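Local coordinates for hypothetical protein TTHB059 (Thermus thermophilus, PDB 2EHW) that is of unknown function, a DUF3209-family protein built largely of helices, one of them long and predicted to form a coiled coil, at residues C3-E15 against E27-L41. Sequence-based numbering, arbitrary orientation.
Sequences CHELSALRIAIGE and EREELAPVLGQRPEL
Ala8 of helix 4-15 sets its CB against the CD2 methyl of Leu31 at 3.6 Å, with Leu41 CD2 a little farther off; Ile11 CD1 joins the same apolar seam at Leu31 CD2 and also lies against Arg28 CG. Leu31 brings two branches to the first helix, because its CG stands anti to the backbone N (chi1 -151°): CD2 meets Ala8, while CD1 reaches His4 CB and O. On the His4 ring, Val34 CG1 forms a CH-pi contact over one face, 4.0 Å from the centroid.

Charged pairs flank this seam. Arg28, extended from CG to NE, spreads its guanidinium over Ile11 CG2 and sends NH1 in its own plane to Glu15 OE1, a 3.1 Å salt bridge; one water links that oxygen to Arg28 NH2. Arg10 and Glu27 pair by charge alone. At the other end Arg38 NH1 donates to Glu5 OE2 at 2.7 Å, entering from above the carboxylate plane, while NE and NH2 both grip Glu40 OE2 side-on. An alanine at Arg38 is likely to leave the buried carboxylates of Glu5 and Glu40, whose OE2 atoms lie 5.8 Å apart, without the positive group they share.

Farther out, Leu80 and Val84 of helix 75-115 touch Glu5, and His63 of helix 50-70 touches both Arg38 and Glu40. Helices 4-15 and 27-31 run roughly antiparallel but well inclined, 136° between their directions. Helix 4-15 and segment 27-41 thus share an apolar centre with ion pairs at or near the surface at one end, whereas a buried Glu-Arg-Glu network ties the chain's start to the turn into helix 39-46.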
loop_
_atom_site.group_PDB
_atom_site.type_symbol
_atom_site.label_atom_id
_atom_site.label_comp_id
_atom_site.label_asym_id
_atom_site.label_seq_id
_atom_site.Cartn_x
_atom_site.Cartn_y
_atom_site.Cartn_z
ATOM N N CYS A 3 7.505 -10.977 -6.051
ATOM C CA CYS A 3 7.468 -9.569 -5.567
ATOM C C CYS A 3 6.204 -8.890 -6.078
ATOM O O CYS A 3 6.127 -7.661 -6.160
ATOM C CB CYS A 3 8.701 -8.810 -6.060
ATOM S SG CYS A 3 8.896 -8.825 -7.867
ATOM N N HIS A 4 5.212 -9.702 -6.429
ATOM C CA HIS A 4 3.944 -9.189 -6.929
ATOM C C HIS A 4 3.315 -8.209 -5.949
ATOM O O HIS A 4 2.603 -7.292 -6.350
ATOM C CB HIS A 4 2.998 -10.355 -7.202
ATOM C CG HIS A 4 3.497 -11.284 -8.262
ATOM N ND1 HIS A 4 3.335 -12.652 -8.196
ATOM C CD2 HIS A 4 4.164 -11.040 -9.414
ATOM C CE1 HIS A 4 3.881 -13.209 -9.262
ATOM N NE2 HIS A 4 4.391 -12.253 -10.017
ATOM N N GLU A 5 3.589 -8.409 -4.664
ATOM C CA GLU A 5 3.056 -7.540 -3.623
ATOM C C GLU A 5 3.714 -6.163 -3.695
ATOM O O GLU A 5 3.060 -5.134 -3.522
ATOM C CB GLU A 5 3.311 -8.141 -2.235
ATOM C CG GLU A 5 2.486 -9.364 -1.872
ATOM C CD GLU A 5 2.966 -10.656 -2.525
ATOM O OE1 GLU A 5 4.095 -10.699 -3.073
ATOM O OE2 GLU A 5 2.197 -11.642 -2.463
ATOM N N LEU A 6 5.019 -6.149 -3.935
ATOM C CA LEU A 6 5.747 -4.894 -4.028
ATOM C C LEU A 6 5.318 -4.121 -5.274
ATOM O O LEU A 6 5.137 -2.910 -5.219
ATOM C CB LEU A 6 7.258 -5.155 -4.051
ATOM C CG LEU A 6 7.855 -5.760 -2.774
ATOM C CD1 LEU A 6 9.371 -5.777 -2.887
ATOM C CD2 LEU A 6 7.435 -4.940 -1.553
ATOM N N SER A 7 5.145 -4.820 -6.393
ATOM C CA SER A 7 4.713 -4.176 -7.632
ATOM C C SER A 7 3.347 -3.515 -7.458
ATOM O O SER A 7 3.201 -2.305 -7.652
ATOM C CB SER A 7 4.626 -5.198 -8.773
ATOM O OG SER A 7 5.911 -5.644 -9.171
ATOM N N ALA A 8 2.352 -4.319 -7.092
ATOM C CA ALA A 8 0.990 -3.833 -6.899
ATOM C C ALA A 8 0.999 -2.601 -6.016
ATOM O O ALA A 8 0.327 -1.615 -6.296
ATOM C CB ALA A 8 0.122 -4.930 -6.268
ATOM N N LEU A 9 1.776 -2.666 -4.946
ATOM C CA LEU A 9 1.876 -1.557 -4.014
ATOM C C LEU A 9 2.535 -0.359 -4.680
ATOM O O LEU A 9 2.128 0.779 -4.457
ATOM C CB LEU A 9 2.681 -1.982 -2.784
ATOM C CG LEU A 9 2.953 -0.937 -1.708
ATOM C CD1 LEU A 9 1.672 -0.203 -1.347
ATOM C CD2 LEU A 9 3.533 -1.642 -0.480
ATOM N N ARG A 10 3.548 -0.607 -5.505
ATOM C CA ARG A 10 4.203 0.507 -6.164
ATOM C C ARG A 10 3.226 1.177 -7.132
ATOM O O ARG A 10 3.238 2.396 -7.316
ATOM C CB ARG A 10 5.455 0.055 -6.919
ATOM C CG ARG A 10 6.332 1.246 -7.262
ATOM C CD ARG A 10 7.627 0.917 -7.960
ATOM N NE ARG A 10 8.209 2.153 -8.492
ATOM C CZ ARG A 10 9.352 2.227 -9.160
ATOM N NH1 ARG A 10 9.790 3.395 -9.602
ATOM N NH2 ARG A 10 10.059 1.132 -9.386
ATOM N N ILE A 11 2.368 0.375 -7.746
ATOM C CA ILE A 11 1.390 0.914 -8.679
ATOM C C ILE A 11 0.430 1.872 -7.983
ATOM O O ILE A 11 0.227 2.993 -8.443
ATOM C CB ILE A 11 0.595 -0.225 -9.355
ATOM C CG1 ILE A 11 1.522 -0.973 -10.313
ATOM C CG2 ILE A 11 -0.606 0.332 -10.101
ATOM C CD1 ILE A 11 0.889 -2.175 -10.981
ATOM N N ALA A 12 -0.141 1.446 -6.863
ATOM C CA ALA A 12 -1.094 2.290 -6.142
ATOM C C ALA A 12 -0.450 3.603 -5.699
ATOM O O ALA A 12 -1.047 4.671 -5.811
ATOM C CB ALA A 12 -1.654 1.540 -4.931
ATOM N N ILE A 13 0.766 3.523 -5.178
ATOM C CA ILE A 13 1.432 4.727 -4.740
ATOM C C ILE A 13 1.719 5.611 -5.945
ATOM O O ILE A 13 1.693 6.839 -5.843
ATOM C CB ILE A 13 2.739 4.403 -4.022
ATOM C CG1 ILE A 13 2.442 3.539 -2.795
ATOM C CG2 ILE A 13 3.429 5.700 -3.593
ATOM C CD1 ILE A 13 1.528 4.224 -1.794
ATOM N N GLY A 14 1.982 4.969 -7.084
ATOM C CA GLY A 14 2.262 5.691 -8.312
ATOM C C GLY A 14 1.042 6.464 -8.778
ATOM O O GLY A 14 1.138 7.640 -9.129
ATOM N N GLU A 15 -0.109 5.801 -8.778
ATOM C CA GLU A 15 -1.358 6.431 -9.189
ATOM C C GLU A 15 -1.622 7.634 -8.281
ATOM O O GLU A 15 -2.043 8.696 -8.737
ATOM C CB GLU A 15 -2.506 5.434 -9.062
ATOM C CG GLU A 15 -3.685 5.720 -9.969
ATOM C CD GLU A 15 -3.385 5.384 -11.424
ATOM O OE1 GLU A 15 -3.112 4.201 -11.714
ATOM O OE2 GLU A 15 -3.424 6.298 -12.273
ATOM N N GLU A 27 5.664 -3.231 -14.018
ATOM C CA GLU A 27 5.020 -3.704 -12.810
ATOM C C GLU A 27 3.627 -4.203 -13.149
ATOM O O GLU A 27 3.141 -5.148 -12.536
ATOM C CB GLU A 27 4.952 -2.606 -11.747
ATOM C CG GLU A 27 6.277 -2.340 -11.056
ATOM C CD GLU A 27 7.099 -1.286 -11.760
ATOM O OE1 GLU A 27 6.713 -0.885 -12.880
ATOM O OE2 GLU A 27 8.130 -0.863 -11.195
ATOM N N ARG A 28 2.986 -3.579 -14.132
ATOM C CA ARG A 28 1.651 -4.014 -14.523
ATOM C C ARG A 28 1.740 -5.290 -15.355
ATOM O O ARG A 28 0.795 -6.080 -15.393
ATOM C CB ARG A 28 0.918 -2.923 -15.322
ATOM C CG ARG A 28 0.534 -1.676 -14.519
ATOM C CD ARG A 28 -0.369 -0.764 -15.343
ATOM N NE ARG A 28 -0.506 0.580 -14.777
ATOM C CZ ARG A 28 -1.444 0.950 -13.909
ATOM N NH1 ARG A 28 -1.476 2.201 -13.463
ATOM N NH2 ARG A 28 -2.348 0.076 -13.486
ATOM N N GLU A 29 2.877 -5.499 -16.013
ATOM C CA GLU A 29 3.056 -6.687 -16.839
ATOM C C GLU A 29 3.302 -7.933 -16.000
ATOM O O GLU A 29 2.761 -8.998 -16.297
ATOM C CB GLU A 29 4.211 -6.492 -17.827
ATOM C CG GLU A 29 4.114 -5.214 -18.632
ATOM C CD GLU A 29 4.786 -5.319 -19.985
ATOM O OE1 GLU A 29 5.915 -5.855 -20.044
ATOM O OE2 GLU A 29 4.182 -4.855 -20.983
ATOM N N GLU A 30 4.117 -7.799 -14.956
ATOM C CA GLU A 30 4.417 -8.920 -14.067
ATOM C C GLU A 30 3.170 -9.360 -13.316
ATOM O O GLU A 30 2.936 -10.546 -13.102
ATOM C CB GLU A 30 5.472 -8.529 -13.030
ATOM C CG GLU A 30 6.853 -8.277 -13.581
ATOM C CD GLU A 30 7.913 -8.289 -12.491
ATOM O OE1 GLU A 30 7.856 -7.440 -11.575
ATOM O OE2 GLU A 30 8.802 -9.160 -12.548
ATOM N N LEU A 31 2.375 -8.380 -12.921
ATOM C CA LEU A 31 1.161 -8.613 -12.148
ATOM C C LEU A 31 -0.015 -9.166 -12.949
ATOM O O LEU A 31 -0.739 -10.046 -12.482
ATOM C CB LEU A 31 0.747 -7.297 -11.492
ATOM C CG LEU A 31 -0.019 -7.322 -10.173
ATOM C CD1 LEU A 31 0.780 -8.072 -9.099
ATOM C CD2 LEU A 31 -0.264 -5.879 -9.755
ATOM N N ALA A 32 -0.201 -8.635 -14.150
ATOM C CA ALA A 32 -1.299 -9.023 -15.026
ATOM C C ALA A 32 -1.688 -10.504 -15.043
ATOM O O ALA A 32 -2.859 -10.846 -14.883
ATOM C CB ALA A 32 -1.002 -8.547 -16.450
ATOM N N PRO A 33 -0.712 -11.404 -15.237
ATOM C CA PRO A 33 -1.013 -12.838 -15.275
ATOM C C PRO A 33 -1.477 -13.503 -13.978
ATOM O O PRO A 33 -2.207 -14.495 -14.021
ATOM C CB PRO A 33 0.286 -13.447 -15.810
ATOM C CG PRO A 33 1.327 -12.538 -15.256
ATOM C CD PRO A 33 0.722 -11.163 -15.485
ATOM N N VAL A 34 -1.070 -12.972 -12.828
ATOM C CA VAL A 34 -1.461 -13.591 -11.565
ATOM C C VAL A 34 -2.695 -12.979 -10.894
ATOM O O VAL A 34 -3.190 -13.518 -9.907
ATOM C CB VAL A 34 -0.277 -13.586 -10.549
ATOM C CG1 VAL A 34 -0.005 -12.175 -10.052
ATOM C CG2 VAL A 34 -0.590 -14.495 -9.385
ATOM N N LEU A 35 -3.195 -11.869 -11.428
ATOM C CA LEU A 35 -4.366 -11.207 -10.850
ATOM C C LEU A 35 -5.598 -12.103 -10.842
ATOM O O LEU A 35 -6.500 -11.930 -10.014
ATOM C CB LEU A 35 -4.688 -9.916 -11.605
ATOM C CG LEU A 35 -3.654 -8.794 -11.505
ATOM C CD1 LEU A 35 -4.246 -7.531 -12.101
ATOM C CD2 LEU A 35 -3.268 -8.559 -10.046
ATOM N N GLY A 36 -5.639 -13.046 -11.778
ATOM C CA GLY A 36 -6.759 -13.960 -11.842
ATOM C C GLY A 36 -6.826 -14.795 -10.576
ATOM O O GLY A 36 -7.854 -14.827 -9.901
ATOM N N GLN A 37 -5.722 -15.460 -10.249
ATOM C CA GLN A 37 -5.649 -16.298 -9.061
ATOM C C GLN A 37 -5.559 -15.475 -7.783
ATOM O O GLN A 37 -5.795 -16.001 -6.689
ATOM C CB GLN A 37 -4.443 -17.240 -9.149
ATOM C CG GLN A 37 -4.573 -18.376 -10.168
ATOM C CD GLN A 37 -5.654 -19.384 -9.794
ATOM O OE1 GLN A 37 -5.755 -19.804 -8.639
ATOM N NE2 GLN A 37 -6.458 -19.787 -10.776
ATOM N N ARG A 38 -5.232 -14.186 -7.913
ATOM C CA ARG A 38 -5.117 -13.319 -6.739
ATOM C C ARG A 38 -5.831 -11.964 -6.851
ATOM O O ARG A 38 -5.239 -10.963 -7.266
ATOM C CB ARG A 38 -3.639 -13.115 -6.404
ATOM C CG ARG A 38 -2.914 -14.426 -6.150
ATOM C CD ARG A 38 -1.567 -14.184 -5.535
ATOM N NE ARG A 38 -1.690 -13.431 -4.288
ATOM C CZ ARG A 38 -0.654 -12.924 -3.630
ATOM N NH1 ARG A 38 0.574 -13.101 -4.109
ATOM N NH2 ARG A 38 -0.841 -12.241 -2.506
ATOM N N PRO A 39 -7.106 -11.916 -6.436
ATOM C CA PRO A 39 -7.961 -10.725 -6.466
ATOM C C PRO A 39 -7.461 -9.585 -5.585
ATOM O O PRO A 39 -7.678 -8.415 -5.889
ATOM C CB PRO A 39 -9.314 -11.248 -5.974
ATOM C CG PRO A 39 -9.217 -12.756 -6.092
ATOM C CD PRO A 39 -7.791 -13.029 -5.753
ATOM N N GLU A 40 -6.805 -9.931 -4.483
ATOM C CA GLU A 40 -6.318 -8.916 -3.564
ATOM C C GLU A 40 -5.257 -8.045 -4.234
ATOM O O GLU A 40 -5.176 -6.847 -3.971
ATOM C CB GLU A 40 -5.754 -9.558 -2.287
ATOM C CG GLU A 40 -4.415 -10.233 -2.462
ATOM C CD GLU A 40 -4.526 -11.654 -2.952
ATOM O OE1 GLU A 40 -5.539 -11.994 -3.593
ATOM O OE2 GLU A 40 -3.585 -12.433 -2.697
ATOM N N LEU A 41 -4.453 -8.645 -5.107
ATOM C CA LEU A 41 -3.417 -7.896 -5.804
ATOM C C LEU A 41 -4.081 -6.847 -6.680
ATOM O O LEU A 41 -3.602 -5.716 -6.784
ATOM C CB LEU A 41 -2.549 -8.839 -6.643
ATOM C CG LEU A 41 -1.631 -9.781 -5.852
ATOM C CD1 LEU A 41 -0.979 -10.797 -6.784
ATOM C CD2 LEU A 41 -0.565 -8.960 -5.125
HETATM O O HOH W 1 -4.177 1.355 -11.387
#